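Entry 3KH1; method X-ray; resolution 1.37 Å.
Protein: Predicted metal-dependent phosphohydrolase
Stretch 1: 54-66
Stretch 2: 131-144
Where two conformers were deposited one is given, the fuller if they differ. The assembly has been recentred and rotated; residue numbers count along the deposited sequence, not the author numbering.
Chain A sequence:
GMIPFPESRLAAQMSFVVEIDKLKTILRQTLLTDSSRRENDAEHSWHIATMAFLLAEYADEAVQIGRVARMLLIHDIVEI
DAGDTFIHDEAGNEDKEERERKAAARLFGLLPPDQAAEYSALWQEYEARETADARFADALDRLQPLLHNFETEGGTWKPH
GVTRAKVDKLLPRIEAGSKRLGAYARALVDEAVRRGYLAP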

# COMPACT_ATOMS: atom_id res chain seq x y z
N LEU A 54 11.42 -3.68 -4.93
CA LEU A 54 11.88 -4.90 -5.58
C LEU A 54 12.70 -4.63 -6.84
O LEU A 54 13.65 -5.35 -7.13
CB LEU A 54 10.70 -5.78 -5.96
CG LEU A 54 9.88 -6.42 -4.85
CD1 LEU A 54 8.52 -6.96 -5.36
CD2 LEU A 54 10.65 -7.52 -4.10
N LEU A 55 12.32 -3.58 -7.55
CA LEU A 55 12.86 -3.28 -8.89
C LEU A 55 13.81 -2.09 -8.85
O LEU A 55 14.15 -1.54 -9.88
CB LEU A 55 11.71 -3.06 -9.88
CG LEU A 55 10.79 -4.29 -10.09
CD1 LEU A 55 9.67 -3.94 -11.04
CD2 LEU A 55 11.58 -5.53 -10.61
N ALA A 56 14.25 -1.73 -7.65
CA ALA A 56 15.10 -0.53 -7.42
C ALA A 56 16.34 -0.53 -8.30
O ALA A 56 16.81 0.51 -8.72
CB ALA A 56 15.54 -0.46 -5.93
N GLU A 57 16.89 -1.71 -8.56
CA GLU A 57 18.17 -1.77 -9.28
C GLU A 57 18.06 -1.26 -10.73
O GLU A 57 19.07 -0.95 -11.38
CB GLU A 57 18.73 -3.19 -9.31
CG GLU A 57 17.99 -4.15 -10.27
CD GLU A 57 18.32 -5.59 -9.98
OE1 GLU A 57 17.71 -6.11 -9.02
OE2 GLU A 57 19.24 -6.18 -10.61
N TYR A 58 16.82 -1.20 -11.23
CA TYR A 58 16.56 -0.76 -12.61
C TYR A 58 16.38 0.79 -12.71
O TYR A 58 16.25 1.27 -13.84
CB TYR A 58 15.37 -1.54 -13.22
CG TYR A 58 15.60 -3.04 -13.14
CD1 TYR A 58 16.61 -3.67 -13.88
CD2 TYR A 58 14.87 -3.83 -12.26
CE1 TYR A 58 16.87 -5.03 -13.76
CE2 TYR A 58 15.15 -5.20 -12.12
CZ TYR A 58 16.12 -5.78 -12.88
OH TYR A 58 16.44 -7.09 -12.79
N ALA A 59 16.40 1.50 -11.57
CA ALA A 59 16.24 3.00 -11.44
C ALA A 59 17.55 3.72 -11.67
O ALA A 59 18.63 3.17 -11.38
CB ALA A 59 15.65 3.42 -10.03
N ASP A 60 17.44 4.94 -12.18
CA ASP A 60 18.63 5.78 -12.35
C ASP A 60 19.24 6.04 -10.98
O ASP A 60 18.53 6.03 -9.97
CB ASP A 60 18.31 7.11 -13.04
CG ASP A 60 17.97 6.94 -14.50
OD1 ASP A 60 18.21 5.84 -15.05
OD2 ASP A 60 17.51 7.93 -15.11
N GLU A 61 20.57 6.24 -10.95
CA GLU A 61 21.31 6.48 -9.69
C GLU A 61 20.71 7.60 -8.81
O GLU A 61 20.73 7.51 -7.56
CB GLU A 61 22.81 6.76 -9.99
N ALA A 62 20.17 8.63 -9.46
CA ALA A 62 19.68 9.80 -8.77
C ALA A 62 18.34 9.50 -8.05
O ALA A 62 17.93 10.32 -7.19
CB ALA A 62 19.53 11.05 -9.74
N VAL A 63 17.68 8.36 -8.31
CA VAL A 63 16.39 8.10 -7.66
C VAL A 63 16.54 7.74 -6.16
O VAL A 63 17.44 6.98 -5.78
CB VAL A 63 15.60 7.05 -8.42
CG1 VAL A 63 14.41 6.58 -7.63
CG2 VAL A 63 15.13 7.63 -9.76
N GLN A 64 15.67 8.32 -5.31
CA GLN A 64 15.60 7.95 -3.91
C GLN A 64 14.41 7.00 -3.79
O GLN A 64 13.25 7.41 -3.88
CB GLN A 64 15.39 9.18 -3.04
CG GLN A 64 16.59 10.12 -3.01
CD GLN A 64 16.49 11.08 -1.85
OE1 GLN A 64 16.83 10.73 -0.71
NE2 GLN A 64 15.92 12.26 -2.10
N ILE A 65 14.70 5.72 -3.65
CA ILE A 65 13.67 4.70 -3.74
C ILE A 65 12.61 4.84 -2.63
O ILE A 65 11.44 4.60 -2.87
CB ILE A 65 14.29 3.28 -3.77
CG1 ILE A 65 15.07 3.07 -5.09
CG2 ILE A 65 13.25 2.18 -3.46
CD1 ILE A 65 14.19 2.96 -6.33
N GLY A 66 12.99 5.20 -1.42
CA GLY A 66 12.02 5.41 -0.36
C GLY A 66 11.06 6.55 -0.66
O GLY A 66 9.88 6.51 -0.32
N THR A 131 10.69 14.82 -12.73
CA THR A 131 11.88 14.54 -11.93
C THR A 131 12.28 13.06 -12.04
O THR A 131 11.53 12.23 -12.52
CB THR A 131 11.64 14.88 -10.44
OG1 THR A 131 10.61 14.00 -9.95
CG2 THR A 131 11.21 16.36 -10.22
N ALA A 132 13.49 12.73 -11.61
CA ALA A 132 13.95 11.35 -11.63
C ALA A 132 13.02 10.46 -10.83
O ALA A 132 12.64 9.38 -11.30
CB ALA A 132 15.44 11.23 -11.11
N ASP A 133 12.67 10.87 -9.62
CA ASP A 133 11.78 10.07 -8.81
C ASP A 133 10.42 9.87 -9.50
O ASP A 133 9.85 8.77 -9.47
CB ASP A 133 11.57 10.71 -7.43
CG ASP A 133 12.79 10.57 -6.50
OD1 ASP A 133 13.76 9.83 -6.79
OD2 ASP A 133 12.71 11.26 -5.47
N ALA A 134 9.85 10.94 -10.06
CA ALA A 134 8.54 10.85 -10.69
C ALA A 134 8.57 9.96 -11.92
O ALA A 134 7.60 9.25 -12.17
CB ALA A 134 8.00 12.27 -11.03
N ARG A 135 9.65 9.99 -12.70
CA ARG A 135 9.75 9.15 -13.86
C ARG A 135 9.81 7.67 -13.50
O ARG A 135 9.18 6.83 -14.15
CB ARG A 135 10.93 9.50 -14.77
CG ARG A 135 10.70 10.77 -15.57
CD ARG A 135 11.81 11.08 -16.54
NE ARG A 135 12.79 11.91 -15.90
CZ ARG A 135 13.99 11.53 -15.47
NH1 ARG A 135 14.40 10.26 -15.56
NH2 ARG A 135 14.77 12.45 -14.91
N PHE A 136 10.54 7.33 -12.44
CA PHE A 136 10.61 5.92 -12.03
C PHE A 136 9.26 5.49 -11.44
O PHE A 136 8.76 4.44 -11.76
CB PHE A 136 11.78 5.69 -11.07
CG PHE A 136 12.06 4.25 -10.84
CD1 PHE A 136 12.49 3.43 -11.87
CD2 PHE A 136 11.90 3.68 -9.56
CE1 PHE A 136 12.71 2.10 -11.64
CE2 PHE A 136 12.15 2.32 -9.33
CZ PHE A 136 12.56 1.56 -10.36
N ALA A 137 8.65 6.35 -10.62
CA ALA A 137 7.31 6.08 -10.08
C ALA A 137 6.30 5.84 -11.20
O ALA A 137 5.54 4.85 -11.19
CB ALA A 137 6.85 7.26 -9.21
N ASP A 138 6.29 6.73 -12.19
CA ASP A 138 5.34 6.63 -13.29
C ASP A 138 5.59 5.37 -14.13
O ASP A 138 4.65 4.70 -14.57
CB ASP A 138 5.42 7.87 -14.18
CG ASP A 138 4.32 7.94 -15.22
OD1 ASP A 138 3.13 8.04 -14.82
OD2 ASP A 138 4.66 7.93 -16.43
N ALA A 139 6.86 5.02 -14.34
CA ALA A 139 7.19 3.82 -15.11
C ALA A 139 6.63 2.57 -14.43
O ALA A 139 6.05 1.69 -15.09
CB ALA A 139 8.71 3.76 -15.25
N LEU A 140 6.76 2.49 -13.12
CA LEU A 140 6.27 1.34 -12.39
C LEU A 140 4.76 1.28 -12.44
O LEU A 140 4.14 0.23 -12.63
CB LEU A 140 6.71 1.37 -10.96
CG LEU A 140 8.20 1.29 -10.74
CD1 LEU A 140 8.53 1.70 -9.29
CD2 LEU A 140 8.67 -0.12 -11.04
N ASP A 141 4.13 2.42 -12.30
CA ASP A 141 2.68 2.52 -12.34
C ASP A 141 2.11 2.14 -13.70
O ASP A 141 1.01 1.58 -13.78
CB ASP A 141 2.22 3.92 -11.99
CG ASP A 141 0.75 3.98 -11.80
OD1 ASP A 141 0.27 3.32 -10.85
OD2 ASP A 141 0.12 4.70 -12.56
N ARG A 142 2.85 2.43 -14.76
CA ARG A 142 2.41 2.08 -16.11
C ARG A 142 2.73 0.63 -16.45
O ARG A 142 2.05 -0.00 -17.28
CB ARG A 142 3.08 3.01 -17.12
CG ARG A 142 2.62 4.45 -17.04
CD ARG A 142 1.50 4.74 -17.96
NE ARG A 142 0.33 3.87 -17.90
CZ ARG A 142 -0.72 3.98 -17.06
NH1 ARG A 142 -0.81 4.99 -16.18
NH2 ARG A 142 -1.73 3.12 -17.15
N LEU A 143 3.76 0.05 -15.83
CA LEU A 143 4.12 -1.35 -16.10
C LEU A 143 3.12 -2.31 -15.52
O LEU A 143 2.75 -3.32 -16.13
CB LEU A 143 5.48 -1.62 -15.48
CG LEU A 143 6.02 -3.05 -15.55
CD1 LEU A 143 6.15 -3.55 -17.01
CD2 LEU A 143 7.38 -3.19 -14.83
N GLN A 144 2.70 -2.03 -14.29
CA GLN A 144 1.86 -2.99 -13.58
C GLN A 144 0.56 -3.39 -14.32
O GLN A 144 0.22 -4.59 -14.35
CB GLN A 144 1.64 -2.56 -12.14
CG GLN A 144 0.84 -3.52 -11.24
CD GLN A 144 -0.63 -3.21 -11.17
OE1 GLN A 144 -1.18 -2.41 -11.95
NE2 GLN A 144 -1.28 -3.78 -10.13
O HOH W 1 14.90 12.62 -4.80

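The first stretch leaves a helix at Leu-55, passes through a short 3-10 segment and a type I turn from Asp-60 to Val-63, and enters a new helix after Gln-64. It runs antiparallel to the helix 132-144: Leu-55 lies nearest Leu-140, Ala-59 nearest Phe-136, and Val-63 nearest Asp-133, with the CA-CA separation narrowing from 8.8 to 5.1 Å.

Phe-136 is the centrepiece. Its t rotamer (chi1 -169°) carries the ring into the irregular segment, where the CB of Ala-59 sits over one face, 3.4 Å from the ring centroid and only 5° off the normal, a CH-pi contact. A methyl group suits this place because it can approach the pi cloud so directly. At the ring edge, Leu-55 O lies 3.5 Å from Phe-136 CZ, so the carbonyl meets the electron-poor rim while still accepting the backbone bond from Tyr-58 N. Ile-65 points its CA-to-CB bond away, yet its m,m conformation brings CD1 back to 3.7 Å from Phe-136 CE2.

Near the start of the helix, Val-63 (chi1 169°, t) places CG2 3.9 Å from the CB of Ala-132, whose methyl, with its CA-to-CB bond directed toward the other stretch, offers an apolar surface for it. Asp-133 leaves its backbone sideways, and its m rotamer brings the carboxylate nearer to the loop. Its OD1 accepts a hydrogen bond from Gln-64 N (2.8 Å, 157°), satisfying an amide at the N-cap position, while its OD2 accepts from a water at 2.7 Å that in turn accepts from Gln-64 NE2 at 2.9 Å.

Toward the other end, Leu-55 (m,t) extends CD1 to 3.9 Å from Leu-140 CD2, a buried apolar contact. At the periphery, Asp-60 OD2 and Arg-135 NH1 form a long salt bridge of 3.9 Å, both side chains bending inward from sideways CA-to-CB bonds.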